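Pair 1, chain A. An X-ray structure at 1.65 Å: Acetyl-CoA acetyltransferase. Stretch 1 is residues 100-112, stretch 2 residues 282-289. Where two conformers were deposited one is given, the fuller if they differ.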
# COMPACT_ATOMS: atom_id res chain seq x y z
N MET A 100 -4.54 -8.05 -6.72
CA MET A 100 -5.10 -7.63 -8.00
C MET A 100 -4.92 -6.14 -8.22
O MET A 100 -4.61 -5.70 -9.33
CB MET A 100 -6.58 -8.02 -8.08
CG MET A 100 -7.21 -7.69 -9.45
SD MET A 100 -8.88 -8.32 -9.68
CE MET A 100 -8.58 -10.10 -9.71
N LYS A 101 -5.12 -5.34 -7.16
CA LYS A 101 -4.92 -3.90 -7.26
C LYS A 101 -3.48 -3.58 -7.63
O LYS A 101 -3.21 -2.65 -8.39
CB LYS A 101 -5.32 -3.24 -5.94
CG LYS A 101 -5.28 -1.69 -5.97
CD LYS A 101 -6.23 -1.12 -7.03
CE LYS A 101 -6.33 0.42 -6.87
NZ LYS A 101 -7.30 0.99 -7.87
N ALA A 102 -2.52 -4.36 -7.10
CA ALA A 102 -1.12 -4.18 -7.50
C ALA A 102 -0.96 -4.35 -9.01
O ALA A 102 -0.27 -3.55 -9.66
CB ALA A 102 -0.23 -5.19 -6.76
N VAL A 103 -1.56 -5.40 -9.57
CA VAL A 103 -1.46 -5.62 -11.02
C VAL A 103 -2.13 -4.49 -11.79
O VAL A 103 -1.59 -4.02 -12.81
CB VAL A 103 -2.09 -6.98 -11.38
CG1 VAL A 103 -2.23 -7.11 -12.91
CG2 VAL A 103 -1.24 -8.12 -10.80
N MET A 104 -3.30 -4.03 -11.33
CA MET A 104 -4.00 -2.94 -12.01
C MET A 104 -3.18 -1.65 -11.98
O MET A 104 -3.06 -0.96 -13.00
CB MET A 104 -5.37 -2.73 -11.36
CG MET A 104 -6.28 -3.94 -11.55
SD MET A 104 -7.71 -3.92 -10.41
CE MET A 104 -8.40 -2.30 -10.72
N MET A 105 -2.64 -1.30 -10.81
CA MET A 105 -1.82 -0.10 -10.69
C MET A 105 -0.58 -0.19 -11.57
O MET A 105 -0.14 0.79 -12.15
CB MET A 105 -1.40 0.11 -9.23
CG MET A 105 -2.56 0.47 -8.32
SD MET A 105 -2.12 0.36 -6.57
CE MET A 105 -2.58 2.02 -6.01
N ALA A 106 0.00 -1.39 -11.65
CA ALA A 106 1.16 -1.57 -12.51
C ALA A 106 0.79 -1.39 -13.98
O ALA A 106 1.54 -0.78 -14.75
CB ALA A 106 1.78 -2.95 -12.27
N ALA A 107 -0.38 -1.91 -14.38
CA ALA A 107 -0.84 -1.70 -15.74
C ALA A 107 -1.04 -0.22 -16.03
O ALA A 107 -0.71 0.27 -17.12
CB ALA A 107 -2.13 -2.51 -15.98
N GLN A 108 -1.55 0.52 -15.04
CA GLN A 108 -1.73 1.96 -15.22
C GLN A 108 -0.39 2.67 -15.38
O GLN A 108 -0.30 3.64 -16.13
CB GLN A 108 -2.52 2.54 -14.05
CG GLN A 108 -3.97 2.06 -14.06
CD GLN A 108 -4.75 2.43 -12.82
OE1 GLN A 108 -4.26 2.30 -11.71
NE2 GLN A 108 -5.97 2.90 -13.01
N ALA A 109 0.65 2.21 -14.68
CA ALA A 109 1.98 2.79 -14.85
C ALA A 109 2.49 2.58 -16.27
O ALA A 109 3.16 3.46 -16.84
CB ALA A 109 2.96 2.20 -13.84
N VAL A 110 2.20 1.42 -16.87
CA VAL A 110 2.57 1.18 -18.27
C VAL A 110 1.74 2.08 -19.20
O VAL A 110 2.29 2.73 -20.10
CB VAL A 110 2.42 -0.30 -18.64
CG1 VAL A 110 2.76 -0.53 -20.15
CG2 VAL A 110 3.33 -1.18 -17.78
N LYS A 111 0.42 2.11 -19.00
CA LYS A 111 -0.44 2.90 -19.88
C LYS A 111 -0.14 4.39 -19.78
O LYS A 111 -0.30 5.13 -20.77
CB LYS A 111 -1.91 2.62 -19.56
CG LYS A 111 -2.33 1.22 -19.94
CD LYS A 111 -3.66 0.81 -19.34
CE LYS A 111 -4.83 1.56 -19.94
NZ LYS A 111 -6.11 0.92 -19.47
N ALA A 112 0.27 4.86 -18.60
CA ALA A 112 0.59 6.27 -18.39
C ALA A 112 1.92 6.65 -19.02
O ALA A 112 2.27 7.84 -18.99
CB ALA A 112 0.62 6.59 -16.89
N LYS A 282 -2.85 -10.75 -22.59
CA LYS A 282 -2.96 -9.30 -22.65
C LYS A 282 -3.95 -8.85 -21.59
O LYS A 282 -4.98 -9.51 -21.39
CB LYS A 282 -3.43 -8.87 -24.05
CG LYS A 282 -3.72 -7.38 -24.19
CD LYS A 282 -4.06 -7.08 -25.65
CE LYS A 282 -4.98 -5.87 -25.77
NZ LYS A 282 -5.24 -5.54 -27.21
N ILE A 283 -3.66 -7.76 -20.89
CA ILE A 283 -4.64 -7.20 -19.97
C ILE A 283 -5.60 -6.34 -20.79
O ILE A 283 -5.17 -5.39 -21.45
CB ILE A 283 -3.97 -6.38 -18.86
CG1 ILE A 283 -3.16 -7.31 -17.94
CG2 ILE A 283 -5.04 -5.63 -18.04
CD1 ILE A 283 -2.31 -6.57 -16.89
N VAL A 284 -6.88 -6.70 -20.78
CA VAL A 284 -7.85 -5.99 -21.62
C VAL A 284 -8.43 -4.79 -20.89
O VAL A 284 -8.50 -3.69 -21.45
CB VAL A 284 -8.96 -6.96 -22.07
CG1 VAL A 284 -10.00 -6.21 -22.89
CG2 VAL A 284 -8.36 -8.12 -22.87
N SER A 285 -8.85 -5.00 -19.64
CA SER A 285 -9.48 -3.97 -18.83
C SER A 285 -9.50 -4.41 -17.38
O SER A 285 -9.20 -5.56 -17.05
CB SER A 285 -10.91 -3.68 -19.30
OG SER A 285 -11.70 -4.84 -19.08
N TYR A 286 -9.89 -3.48 -16.51
CA TYR A 286 -9.95 -3.77 -15.08
C TYR A 286 -10.81 -2.70 -14.44
O TYR A 286 -11.06 -1.64 -15.04
CB TYR A 286 -8.54 -3.81 -14.42
CG TYR A 286 -7.71 -2.67 -14.93
CD1 TYR A 286 -7.86 -1.39 -14.41
CD2 TYR A 286 -6.83 -2.85 -16.00
CE1 TYR A 286 -7.16 -0.32 -14.93
CE2 TYR A 286 -6.12 -1.78 -16.52
CZ TYR A 286 -6.30 -0.52 -15.98
OH TYR A 286 -5.62 0.56 -16.51
N ALA A 287 -11.27 -2.97 -13.22
CA ALA A 287 -12.13 -2.01 -12.54
C ALA A 287 -12.20 -2.34 -11.06
O ALA A 287 -12.05 -3.50 -10.65
CB ALA A 287 -13.56 -2.00 -13.11
N ASP A 288 -12.46 -1.31 -10.27
CA ASP A 288 -12.82 -1.45 -8.87
C ASP A 288 -14.28 -1.05 -8.70
O ASP A 288 -14.80 -0.20 -9.43
CB ASP A 288 -11.97 -0.54 -7.97
CG ASP A 288 -10.49 -0.83 -8.06
OD1 ASP A 288 -10.09 -1.95 -7.73
OD2 ASP A 288 -9.73 0.07 -8.51
N ALA A 289 -14.93 -1.63 -7.69
CA ALA A 289 -16.25 -1.15 -7.30
C ALA A 289 -16.38 -1.31 -5.79
O ALA A 289 -15.63 -2.06 -5.17
CB ALA A 289 -17.37 -1.93 -8.02

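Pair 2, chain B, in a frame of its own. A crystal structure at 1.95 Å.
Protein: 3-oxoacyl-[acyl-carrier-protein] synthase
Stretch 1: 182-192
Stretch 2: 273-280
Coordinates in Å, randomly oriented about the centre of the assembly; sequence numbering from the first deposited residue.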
# COMPACT_ATOMS: atom_id res chain seq x y z
N GLY B 182 -4.82 -7.19 3.66
CA GLY B 182 -5.25 -7.25 5.06
C GLY B 182 -4.28 -8.01 5.95
O GLY B 182 -4.17 -7.71 7.14
N ALA B 183 -3.57 -8.98 5.38
CA ALA B 183 -2.61 -9.78 6.14
C ALA B 183 -1.32 -9.00 6.40
O ALA B 183 -0.88 -8.92 7.55
CB ALA B 183 -2.33 -11.10 5.42
N HIS B 184 -0.74 -8.44 5.34
CA HIS B 184 0.45 -7.60 5.47
C HIS B 184 0.23 -6.38 6.35
O HIS B 184 1.14 -5.97 7.08
CB HIS B 184 0.97 -7.17 4.09
CG HIS B 184 1.58 -8.28 3.29
ND1 HIS B 184 2.89 -8.67 3.45
CD2 HIS B 184 1.06 -9.07 2.32
CE1 HIS B 184 3.15 -9.66 2.61
NE2 HIS B 184 2.06 -9.91 1.91
N SER B 185 -0.96 -5.78 6.29
CA SER B 185 -1.26 -4.62 7.11
C SER B 185 -1.20 -4.97 8.60
O SER B 185 -0.63 -4.23 9.40
CB SER B 185 -2.63 -4.02 6.76
OG SER B 185 -2.57 -3.27 5.55
N ILE B 186 -1.78 -6.12 8.95
CA ILE B 186 -1.75 -6.65 10.31
C ILE B 186 -0.32 -7.03 10.70
O ILE B 186 0.15 -6.71 11.80
CB ILE B 186 -2.71 -7.86 10.46
CG1 ILE B 186 -4.16 -7.38 10.54
CG2 ILE B 186 -2.36 -8.71 11.69
CD1 ILE B 186 -5.21 -8.46 10.28
N GLY B 187 0.38 -7.70 9.79
CA GLY B 187 1.75 -8.14 10.02
C GLY B 187 2.73 -6.99 10.22
O GLY B 187 3.56 -7.04 11.13
N ASP B 188 2.64 -5.97 9.37
CA ASP B 188 3.49 -4.79 9.48
C ASP B 188 3.26 -4.07 10.81
O ASP B 188 4.20 -3.61 11.43
CB ASP B 188 3.24 -3.82 8.33
CG ASP B 188 3.80 -4.31 7.00
OD1 ASP B 188 4.58 -5.28 6.99
OD2 ASP B 188 3.45 -3.70 5.97
N ALA B 189 1.99 -3.98 11.22
CA ALA B 189 1.61 -3.36 12.49
C ALA B 189 2.19 -4.11 13.69
O ALA B 189 2.60 -3.50 14.68
CB ALA B 189 0.10 -3.28 12.59
N THR B 190 2.22 -5.44 13.58
CA THR B 190 2.86 -6.30 14.57
C THR B 190 4.36 -5.99 14.70
O THR B 190 4.86 -5.78 15.81
CB THR B 190 2.63 -7.79 14.22
OG1 THR B 190 1.23 -8.05 14.22
CG2 THR B 190 3.31 -8.71 15.23
N ARG B 191 5.06 -5.93 13.56
CA ARG B 191 6.48 -5.56 13.53
C ARG B 191 6.76 -4.22 14.21
O ARG B 191 7.77 -4.05 14.88
CB ARG B 191 7.01 -5.53 12.10
CG ARG B 191 7.13 -6.88 11.41
CD ARG B 191 8.39 -7.63 11.82
NE ARG B 191 8.47 -8.94 11.17
CZ ARG B 191 7.84 -10.04 11.60
NH1 ARG B 191 7.09 -10.00 12.69
NH2 ARG B 191 7.98 -11.17 10.93
N MET B 192 5.84 -3.27 14.01
CA MET B 192 5.95 -1.94 14.62
C MET B 192 5.84 -1.98 16.14
O MET B 192 6.59 -1.30 16.83
CB MET B 192 4.92 -0.98 14.02
CG MET B 192 5.18 -0.63 12.56
SD MET B 192 3.84 0.27 11.74
CE MET B 192 4.42 0.21 10.04
N GLU B 273 -2.30 -14.50 20.88
CA GLU B 273 -1.04 -13.85 20.53
C GLU B 273 -0.79 -14.05 19.04
O GLU B 273 -1.09 -15.11 18.49
CB GLU B 273 0.11 -14.45 21.35
CG GLU B 273 1.48 -13.84 21.06
CD GLU B 273 2.63 -14.51 21.81
OE1 GLU B 273 2.42 -15.57 22.44
OE2 GLU B 273 3.75 -13.97 21.77
N LEU B 274 -0.25 -13.02 18.39
CA LEU B 274 0.23 -13.16 17.02
C LEU B 274 1.70 -13.57 17.08
O LEU B 274 2.55 -12.78 17.50
CB LEU B 274 0.04 -11.87 16.23
CG LEU B 274 -0.06 -11.99 14.70
CD1 LEU B 274 -0.66 -10.72 14.13
CD2 LEU B 274 1.28 -12.29 14.04
N CYS B 275 1.98 -14.80 16.65
CA CYS B 275 3.29 -15.43 16.85
C CYS B 275 4.12 -15.55 15.58
O CYS B 275 5.34 -15.76 15.65
CB CYS B 275 3.11 -16.83 17.45
SG CYS B 275 2.33 -16.84 19.07
N GLY B 276 3.47 -15.44 14.43
CA GLY B 276 4.16 -15.62 13.16
C GLY B 276 3.60 -14.76 12.05
O GLY B 276 2.38 -14.65 11.90
N TYR B 277 4.50 -14.15 11.30
CA TYR B 277 4.17 -13.35 10.12
C TYR B 277 5.14 -13.74 9.01
O TYR B 277 6.19 -13.13 8.84
CB TYR B 277 4.24 -11.86 10.47
CG TYR B 277 4.09 -10.86 9.32
CD1 TYR B 277 3.18 -11.07 8.28
CD2 TYR B 277 4.85 -9.69 9.30
CE1 TYR B 277 3.05 -10.14 7.24
CE2 TYR B 277 4.73 -8.76 8.28
CZ TYR B 277 3.83 -8.99 7.25
OH TYR B 277 3.72 -8.06 6.24
N GLY B 278 4.78 -14.78 8.27
CA GLY B 278 5.63 -15.30 7.21
C GLY B 278 5.32 -14.60 5.90
O GLY B 278 4.15 -14.46 5.54
N MET B 279 6.37 -14.18 5.20
CA MET B 279 6.23 -13.48 3.92
C MET B 279 7.10 -14.12 2.86
O MET B 279 8.22 -14.54 3.15
CB MET B 279 6.64 -12.02 4.06
CG MET B 279 5.69 -11.16 4.87
SD MET B 279 6.39 -9.52 5.20
CE MET B 279 7.69 -9.93 6.36
N SER B 280 6.58 -14.18 1.64
CA SER B 280 7.36 -14.66 0.51
C SER B 280 6.84 -14.07 -0.80
O SER B 280 5.82 -13.37 -0.83
CB SER B 280 7.32 -16.18 0.43
OG SER B 280 6.06 -16.63 -0.03

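In both pairs a helix packs across a single strand that runs obliquely against it. The N-to-C directions of the two elements make an angle of 125° in pair 1 and 122° in pair 2, and the buried surface is nearly identical, 443 and 442 Å². Superposition of 14 central residues gives an RMSD of 0.5 Å. The helices overlay closely, as do Ile A283 and Leu B274 (0.1 Å), but the strands separate by about 1 Å around the one aromatic residue they share, Tyr A286 in pair 1 and Tyr B277 in pair 2.

That tyrosine contributes the largest buried area on either strand, yet its ring is placed differently. The side-chain centres lie 3.8 Å apart, and chi1 is p (43°) in Tyr A286 but t (172°) in Tyr B277. The helix position nearest the tyrosine differs: Met A104 in pair 1 matches Gly B187 in pair 2. In pair 1 CG of Met A104 lies 3.7 Å from Tyr A286 CB; the ring extends toward the later part of the helix, where CE2 of Tyr A286 lies 4.1 Å from CB of Ala A107 and its OH accepts a hydrogen bond from Lys A111 NZ (3.0 Å). In pair 2 the ring lies directly on the helix backbone: Gly B187 CA sits 3.3 Å from the Tyr B277 ring centroid, almost on the ring normal. A CB on this glycine would fall 2.1 Å from Tyr B277 CE1, so this ring placement depends on its absence. The hydroxyl now points toward the earlier part of the helix, with Tyr B277 OH 3.0 Å from both His B184 ND1 and Asp B188 OD1, hydrogen-bonding distances at which the proton's position is not settled.

Two positions away along the strand, Asp A288 matches Met B279, and Lys A101 matches His B184 on the helix. The polar solution is a salt bridge, Lys A101 NZ to Asp A288 OD2 at 2.7 Å; in pair 2 the methionine instead packs against the imidazole, with Met B279 CG 3.7 Å from His B184 CE1.

The other end is mainly apolar in both pairs. Ile A283 and Leu B274 both point toward the helix, where Val A103 matches Ile B186 and Ala A107 matches Thr B190. Ile A283 CD1 meets Val A103 CG1 at 4.0 Å and Ala A107 CB at 4.2 Å; Leu B274 CD1 meets Ile B186 CG2 at 3.6 Å and Thr B190 OG1 at 3.3 Å. The threonine hydroxyl is satisfied within its own helix, Thr B190 OG1 donating to Ile B186 O (3.0 Å).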